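Local coordinates for protein transcriptional regulator nlh2 (Aquifex aeolicus, PDB 4G3V) that probably activates sigma54-dependent transcription, with a GAF domain, here in an inactive state, that is likely to regulate its activity, at residues 34-37 with 38-42. Numbering follows the deposited sequence.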
ATOM      1  N   LYS A  34       9.734  -2.785  13.596  1.00 27.15           N
ATOM      2  CA  LYS A  34      10.251  -4.094  13.955  0.57 28.32           C
ATOM      3  C   LYS A  34      10.052  -5.094  12.818  1.00 28.96           C
ATOM      4  O   LYS A  34      10.945  -5.890  12.517  1.00 30.80           O
ATOM      5  CB  LYS A  34       9.572  -4.603  15.228  0.57 30.22           C
ATOM      6  CG  LYS A  34      10.109  -5.923  15.732  0.57 34.47           C
ATOM      7  CD  LYS A  34       9.318  -6.406  16.943  0.57 37.94           C
ATOM      8  CE  LYS A  34       9.363  -5.411  18.085  0.57 41.53           C
ATOM      9  NZ  LYS A  34       8.535  -5.859  19.238  0.57 43.64           N
ATOM     10  N   VAL A  35       8.888  -5.058  12.175  1.00 28.03           N
ATOM     11  CA  VAL A  35       8.667  -5.992  11.071  1.00 30.89           C
ATOM     12  C   VAL A  35       9.467  -5.580   9.823  1.00 29.62           C
ATOM     13  O   VAL A  35       9.871  -6.433   9.034  1.00 33.91           O
ATOM     14  CB  VAL A  35       7.156  -6.279  10.766  1.00 34.33           C
ATOM     15  CG1 VAL A  35       6.478  -6.907  11.990  1.00 32.56           C
ATOM     16  CG2 VAL A  35       6.421  -5.058  10.352  1.00 35.04           C
ATOM     17  N   LEU A  36       9.732  -4.290   9.643  1.00 28.57           N
ATOM     18  CA  LEU A  36      10.621  -3.888   8.547  1.00 28.05           C
ATOM     19  C   LEU A  36      11.996  -4.510   8.744  1.00 30.57           C
ATOM     20  O   LEU A  36      12.664  -4.919   7.789  1.00 32.27           O
ATOM     21  CB  LEU A  36      10.745  -2.374   8.474  1.00 31.22           C
ATOM     22  CG  LEU A  36       9.573  -1.702   7.772  1.00 33.66           C
ATOM     23  CD1 LEU A  36       9.738  -0.194   7.766  1.00 35.57           C
ATOM     24  CD2 LEU A  36       9.474  -2.230   6.352  1.00 35.28           C
ATOM     25  N   TYR A  37      12.424  -4.582   9.990  1.00 32.75           N
ATOM     26  CA  TYR A  37      13.673  -5.257  10.294  1.00 35.31           C
ATOM     27  C   TYR A  37      13.558  -6.770  10.075  1.00 36.26           C
ATOM     28  O   TYR A  37      14.373  -7.374   9.384  1.00 37.40           O
ATOM     29  CB  TYR A  37      14.078  -4.970  11.731  1.00 42.03           C
ATOM     30  CG  TYR A  37      15.213  -5.827  12.193  1.00 46.92           C
ATOM     31  CD1 TYR A  37      16.512  -5.535  11.829  1.00 51.18           C
ATOM     32  CD2 TYR A  37      14.985  -6.930  12.997  1.00 49.53           C
ATOM     33  CE1 TYR A  37      17.560  -6.324  12.256  1.00 53.94           C
ATOM     34  CE2 TYR A  37      16.020  -7.719  13.425  1.00 53.62           C
ATOM     35  CZ  TYR A  37      17.298  -7.412  13.058  1.00 55.34           C
ATOM     36  OH  TYR A  37      18.309  -8.214  13.497  1.00 60.00           O
ATOM     37  N   SER A  38      12.541  -7.386  10.657  1.00 37.12           N
ATOM     38  CA  SER A  38      12.442  -8.842  10.616  1.00 39.95           C
ATOM     39  C   SER A  38      12.136  -9.384   9.207  1.00 40.70           C
ATOM     40  O   SER A  38      12.661 -10.425   8.819  1.00 43.79           O
ATOM     41  CB  SER A  38      11.404  -9.328  11.633  1.00 39.38           C
ATOM     42  OG  SER A  38      10.093  -8.993  11.216  1.00 41.51           O
ATOM     43  N   TYR A  39      11.299  -8.685   8.444  1.00 36.02           N
ATOM     44  CA  TYR A  39      10.964  -9.122   7.092  1.00 35.00           C
ATOM     45  C   TYR A  39      11.970  -8.642   6.037  1.00 34.62           C
ATOM     46  O   TYR A  39      12.345  -9.412   5.140  1.00 36.68           O
ATOM     47  CB  TYR A  39       9.567  -8.642   6.685  1.00 36.14           C
ATOM     48  CG  TYR A  39       8.412  -9.422   7.290  1.00 35.84           C
ATOM     49  CD1 TYR A  39       8.101  -9.311   8.642  1.00 36.44           C
ATOM     50  CD2 TYR A  39       7.611 -10.247   6.500  1.00 35.76           C
ATOM     51  CE1 TYR A  39       7.037 -10.006   9.191  1.00 37.34           C
ATOM     52  CE2 TYR A  39       6.542 -10.943   7.043  1.00 37.85           C
ATOM     53  CZ  TYR A  39       6.262 -10.820   8.388  1.00 39.34           C
ATOM     54  OH  TYR A  39       5.202 -11.523   8.948  1.00 39.63           O
ATOM     55  N   LEU A  40      12.407  -7.384   6.131  1.00 34.06           N
ATOM     56  CA  LEU A  40      13.178  -6.771   5.039  1.00 34.00           C
ATOM     57  C   LEU A  40      14.603  -6.345   5.383  1.00 36.49           C
ATOM     58  O   LEU A  40      15.293  -5.782   4.526  1.00 38.58           O
ATOM     59  CB  LEU A  40      12.434  -5.548   4.488  1.00 34.73           C
ATOM     60  CG  LEU A  40      11.069  -5.832   3.868  1.00 37.87           C
ATOM     61  CD1 LEU A  40      10.513  -4.570   3.249  1.00 36.96           C
ATOM     62  CD2 LEU A  40      11.168  -6.946   2.826  1.00 40.25           C
ATOM     63  N   GLY A  41      15.038  -6.581   6.619  1.00 36.81           N
ATOM     64  CA  GLY A  41      16.418  -6.340   7.010  1.00 41.37           C
ATOM     65  C   GLY A  41      16.769  -4.877   7.211  1.00 41.99           C
ATOM     66  O   GLY A  41      17.935  -4.478   7.093  1.00 46.21           O
ATOM     67  N   VAL A  42      15.769  -4.066   7.514  1.00 36.89           N
ATOM     68  CA  VAL A  42      15.995  -2.641   7.728  1.00 37.61           C
ATOM     69  C   VAL A  42      16.434  -2.420   9.162  1.00 38.64           C
ATOM     70  O   VAL A  42      15.617  -2.464  10.077  1.00 38.13           O
ATOM     71  CB  VAL A  42      14.726  -1.827   7.452  1.00 34.57           C
ATOM     72  CG1 VAL A  42      14.933  -0.369   7.828  1.00 33.71           C
ATOM     73  CG2 VAL A  42      14.329  -1.967   5.996  1.00 33.80           C
TER
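The C-terminal end of helix 25-40 of the GAF domain, closed off by Gly41 just after it, is built where Leu36 and Tyr37 meet Leu40, Gly41 and Val42, shortly before strand 44-51 begins. Ser38 and Tyr39 hold the regular i+4 to i pattern: Ser38 N bonds to Lys34 O and Tyr39 N to Val35 O, the latter at 2.7 Å. Leu36 O then accepts two bonds from opposite faces of its carbonyl plane, a regular one from Leu40 N at 3.0 Å and a nearly straight one (171°) from Val42 N at 3.2 Å, which departs from the pattern by spanning six residues. Gly41 N still reaches Tyr37 O, but Gly41 itself has left the helix with a positive phi of 76°, a conformation that costs little without a side chain.

The turn brings Val42 back over Leu36, CB to CB at 4.1 Å, while Leu36 CD2 meets Leu40 CD1 at 4.0 Å. These branched aliphatic residues suit a buried face that also rests on helix 139-162, where Phe145 touches both Leu40 and Val42. Tyr37 suits the exposed side, its ring meeting that of Tyr61 and its hydroxyl tolerating water; its CB lies 3.4 Å from Val42 O, which sits at the ring edge. In partly exposed Tyr39, CG stands anti to the carbonyl carbon (chi1 -77°), which lays the ring, apolar enough for this place, against Val35, CD1 3.8 Å from Val35 CB. Both residues pack on Val11 of helix 4-19. Cutting Tyr39 back to an alanine is likely to open a gap beside Val35 and remove the ring's contact with Val11.

Chemically, the doubly gripped Leu36 carbonyl and the apolar contact of Leu36 with Val42 should together fix the direction in which the chain departs for the sheet.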